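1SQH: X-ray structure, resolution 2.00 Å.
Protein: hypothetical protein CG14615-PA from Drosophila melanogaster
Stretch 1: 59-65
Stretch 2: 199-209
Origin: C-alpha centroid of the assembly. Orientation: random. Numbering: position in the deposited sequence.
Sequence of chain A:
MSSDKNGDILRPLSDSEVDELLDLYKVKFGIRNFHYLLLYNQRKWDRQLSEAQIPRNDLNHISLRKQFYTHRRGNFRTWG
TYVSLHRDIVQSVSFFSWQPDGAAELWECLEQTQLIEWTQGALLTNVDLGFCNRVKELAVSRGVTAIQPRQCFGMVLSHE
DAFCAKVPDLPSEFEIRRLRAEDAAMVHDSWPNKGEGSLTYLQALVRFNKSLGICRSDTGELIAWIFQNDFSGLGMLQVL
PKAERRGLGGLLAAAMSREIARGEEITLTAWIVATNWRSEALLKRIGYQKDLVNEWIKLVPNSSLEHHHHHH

Stretch 1 59-65: LNHISLR
Stretch 2 199-209: LTYLQALVRFN

Stretch 2 is a helix from Leu199 to Phe208, with phi/psi near -65/-40 over most of its length. Its i to i+4 hydrogen bonds include Ala204 N to Thr200 O (3.0 Å), Leu205 N to Tyr201 O (3.0 Å) and Phe208 N to Ala204 O (2.9 Å). Asn209 N still reaches Leu205 O at 2.8 Å, but Asn209 itself leaves helical phi/psi at -114/167.

Stretch 1 is a compact, turning segment. Ile62 and Ser63 are 3-10, at -58/-29 and -63/-17. Leu64 N bonds to His61 O at 2.8 Å, and Arg65 N to Ile62 O at 2.9 Å. Asn60 is at -92/17, His61 at -140/1 and Leu64 at -98/14. Arg65 is extended at -121/160.

The turn lies against one side of the helix. The CA atoms of Ser63 and Tyr201 are 5.6 Å apart, those of His61 and Ala204 6.1 Å, and those of Asn60 and Thr200 6.2 Å. The two stretches bury 405 Å² between them, both sides summed.

The CA-to-CB bond of Ala204 points toward the turn, and Leu64 CD1 packs 3.5 Å from Ala204 CB. Leu64 has chi1 at -92° and chi2 p. Leu64 CD1 also lies 4.0 Å from Tyr201 CE1, at the ring edge, and Leu64 CD2 lies 3.6 Å from Phe208 CD2. These contacts are apolar and form the greasy part of the interface.

Tyr201 is t, with chi2 43°. Ser63 is p and points toward the helix, placing Ser63 OG 3.0 Å from Tyr201 CD1, near the plane of the ring. Water 2 links the same two residues. Water 2 donates to Ser63 O at 2.9 Å and is hydrogen-bonded to Tyr201 OH at 3.0 Å.

His61 is m, with chi2 80°. Its ring meets that of Phe208, also m with chi2 -71°, rim to rim. The centroids are 5.7 Å apart and the planes are at 67°. His61 CD2 is 3.5 Å from Phe208 CE2. Arg207 is t at chi1, chi2 and chi3, so its extended chain brings Arg207 NH1 to 3.1 Å from His61 NE2, near the plane of the imidazole.

At Thr200, which is t, water 1 joins the two backbones. Water 1 donates to Asn60 O and to Thr200 O, both at 2.7 Å. Both oxygens are acceptors and cannot bond each other directly, so the water's two donors join them. Thr200 O also keeps its helical bond from Ala204 N.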

# COMPACT_ATOMS: atom_id res chain seq x y z
N LEU A 59 -2.35 -9.96 17.22
CA LEU A 59 -3.59 -9.79 16.47
C LEU A 59 -3.99 -8.35 16.08
O LEU A 59 -4.48 -8.13 14.97
CB LEU A 59 -4.74 -10.48 17.22
CG LEU A 59 -5.95 -10.94 16.40
CD1 LEU A 59 -6.62 -12.13 17.10
CD2 LEU A 59 -6.93 -9.79 16.19
N ASN A 60 -3.78 -7.36 16.95
CA ASN A 60 -4.19 -6.01 16.56
C ASN A 60 -3.11 -5.16 15.88
O ASN A 60 -3.24 -3.94 15.78
CB ASN A 60 -4.83 -5.27 17.75
CG ASN A 60 -3.93 -5.17 18.95
OD1 ASN A 60 -2.77 -4.76 18.83
ND2 ASN A 60 -4.46 -5.51 20.13
N HIS A 61 -2.06 -5.81 15.40
CA HIS A 61 -0.99 -5.13 14.68
C HIS A 61 -0.54 -5.98 13.49
O HIS A 61 0.37 -5.59 12.76
CB HIS A 61 0.21 -4.84 15.57
CG HIS A 61 0.01 -3.70 16.52
ND1 HIS A 61 -0.69 -3.81 17.70
CD2 HIS A 61 0.44 -2.41 16.46
CE1 HIS A 61 -0.68 -2.65 18.34
NE2 HIS A 61 0.00 -1.79 17.61
N ILE A 62 -1.17 -7.14 13.31
CA ILE A 62 -0.80 -8.01 12.20
C ILE A 62 -0.91 -7.33 10.84
O ILE A 62 -0.20 -7.69 9.91
CB ILE A 62 -1.68 -9.27 12.15
CG1 ILE A 62 -3.15 -8.86 12.12
CG2 ILE A 62 -1.37 -10.17 13.32
CD1 ILE A 62 -4.04 -9.89 11.47
N SER A 63 -1.82 -6.36 10.73
CA SER A 63 -2.01 -5.65 9.47
C SER A 63 -0.74 -4.89 9.09
O SER A 63 -0.57 -4.48 7.94
CB SER A 63 -3.19 -4.67 9.60
OG SER A 63 -2.88 -3.62 10.50
N LEU A 64 0.15 -4.71 10.06
CA LEU A 64 1.43 -4.02 9.84
C LEU A 64 2.58 -5.01 9.61
O LEU A 64 3.76 -4.64 9.66
CB LEU A 64 1.74 -3.13 11.05
CG LEU A 64 1.27 -1.67 10.98
CD1 LEU A 64 -0.15 -1.59 10.48
CD2 LEU A 64 1.40 -1.02 12.36
N ARG A 65 2.25 -6.27 9.35
CA ARG A 65 3.25 -7.31 9.13
C ARG A 65 3.09 -7.96 7.76
O ARG A 65 2.03 -7.89 7.14
CB ARG A 65 3.14 -8.41 10.20
CG ARG A 65 2.93 -7.93 11.64
CD ARG A 65 3.84 -6.76 11.97
NE ARG A 65 4.98 -7.10 12.82
CZ ARG A 65 4.94 -7.14 14.15
NH1 ARG A 65 3.81 -6.87 14.80
NH2 ARG A 65 6.03 -7.41 14.84
N LEU A 199 -10.89 -1.63 10.79
CA LEU A 199 -10.85 -0.52 11.73
C LEU A 199 -9.54 -0.59 12.52
O LEU A 199 -8.87 0.43 12.73
CB LEU A 199 -12.02 -0.61 12.71
CG LEU A 199 -12.59 0.64 13.38
CD1 LEU A 199 -13.49 0.19 14.51
CD2 LEU A 199 -11.49 1.55 13.90
N THR A 200 -9.18 -1.80 12.94
CA THR A 200 -7.97 -2.01 13.70
C THR A 200 -6.71 -1.74 12.87
O THR A 200 -5.68 -1.34 13.41
CB THR A 200 -7.95 -3.42 14.35
OG1 THR A 200 -6.59 -3.81 14.61
CG2 THR A 200 -8.64 -4.44 13.47
N TYR A 201 -6.80 -1.95 11.56
CA TYR A 201 -5.67 -1.65 10.67
C TYR A 201 -5.48 -0.15 10.73
O TYR A 201 -4.37 0.34 10.97
CB TYR A 201 -5.97 -2.07 9.23
CG TYR A 201 -4.98 -1.55 8.19
CD1 TYR A 201 -3.60 -1.58 8.43
CD2 TYR A 201 -5.41 -1.10 6.94
CE1 TYR A 201 -2.69 -1.18 7.45
CE2 TYR A 201 -4.51 -0.69 5.95
CZ TYR A 201 -3.15 -0.73 6.21
OH TYR A 201 -2.24 -0.36 5.24
N LEU A 202 -6.57 0.59 10.53
CA LEU A 202 -6.50 2.05 10.57
C LEU A 202 -5.94 2.55 11.92
O LEU A 202 -5.16 3.50 11.96
CB LEU A 202 -7.88 2.66 10.31
CG LEU A 202 -8.19 3.05 8.85
CD1 LEU A 202 -7.85 1.91 7.92
CD2 LEU A 202 -9.66 3.42 8.71
N GLN A 203 -6.33 1.88 13.01
CA GLN A 203 -5.84 2.26 14.33
C GLN A 203 -4.33 2.04 14.45
O GLN A 203 -3.62 2.80 15.13
CB GLN A 203 -6.61 1.48 15.41
CG GLN A 203 -7.82 2.24 15.95
CD GLN A 203 -8.81 1.35 16.69
OE1 GLN A 203 -8.43 0.36 17.30
NE2 GLN A 203 -10.09 1.72 16.64
N ALA A 204 -3.83 1.00 13.78
CA ALA A 204 -2.39 0.72 13.80
C ALA A 204 -1.66 1.82 13.01
O ALA A 204 -0.59 2.31 13.44
CB ALA A 204 -2.11 -0.65 13.18
N LEU A 205 -2.24 2.22 11.88
CA LEU A 205 -1.67 3.26 11.03
C LEU A 205 -1.60 4.64 11.69
O LEU A 205 -0.64 5.39 11.49
CB LEU A 205 -2.46 3.37 9.72
CG LEU A 205 -2.15 2.31 8.65
CD1 LEU A 205 -3.11 2.45 7.47
CD2 LEU A 205 -0.71 2.49 8.19
N VAL A 206 -2.62 5.00 12.47
CA VAL A 206 -2.59 6.30 13.12
C VAL A 206 -1.50 6.25 14.17
O VAL A 206 -0.92 7.27 14.53
CB VAL A 206 -3.94 6.66 13.78
CG1 VAL A 206 -4.35 5.59 14.75
CG2 VAL A 206 -3.83 8.00 14.50
N ARG A 207 -1.19 5.05 14.65
CA ARG A 207 -0.17 4.90 15.68
C ARG A 207 1.27 4.90 15.17
O ARG A 207 2.12 5.64 15.69
CB ARG A 207 -0.41 3.62 16.49
CG ARG A 207 0.61 3.42 17.60
CD ARG A 207 0.37 2.15 18.39
NE ARG A 207 1.41 1.99 19.41
CZ ARG A 207 1.55 0.92 20.18
NH1 ARG A 207 0.71 -0.11 20.06
NH2 ARG A 207 2.52 0.87 21.08
N PHE A 208 1.54 4.08 14.15
CA PHE A 208 2.88 3.95 13.60
C PHE A 208 3.22 4.68 12.31
O PHE A 208 4.39 4.76 11.92
CB PHE A 208 3.20 2.47 13.45
CG PHE A 208 3.38 1.78 14.76
CD1 PHE A 208 4.51 2.03 15.53
CD2 PHE A 208 2.40 0.94 15.27
CE1 PHE A 208 4.67 1.44 16.79
CE2 PHE A 208 2.54 0.35 16.52
CZ PHE A 208 3.68 0.61 17.28
N ASN A 209 2.20 5.21 11.64
CA ASN A 209 2.42 5.94 10.39
C ASN A 209 2.05 7.41 10.58
O ASN A 209 1.43 7.78 11.58
CB ASN A 209 1.56 5.33 9.27
CG ASN A 209 2.39 4.63 8.19
OD1 ASN A 209 3.53 4.24 8.43
ND2 ASN A 209 1.80 4.47 7.01
O HOH W 1 -4.68 -1.62 15.93
O HOH W 2 -0.54 -2.84 5.49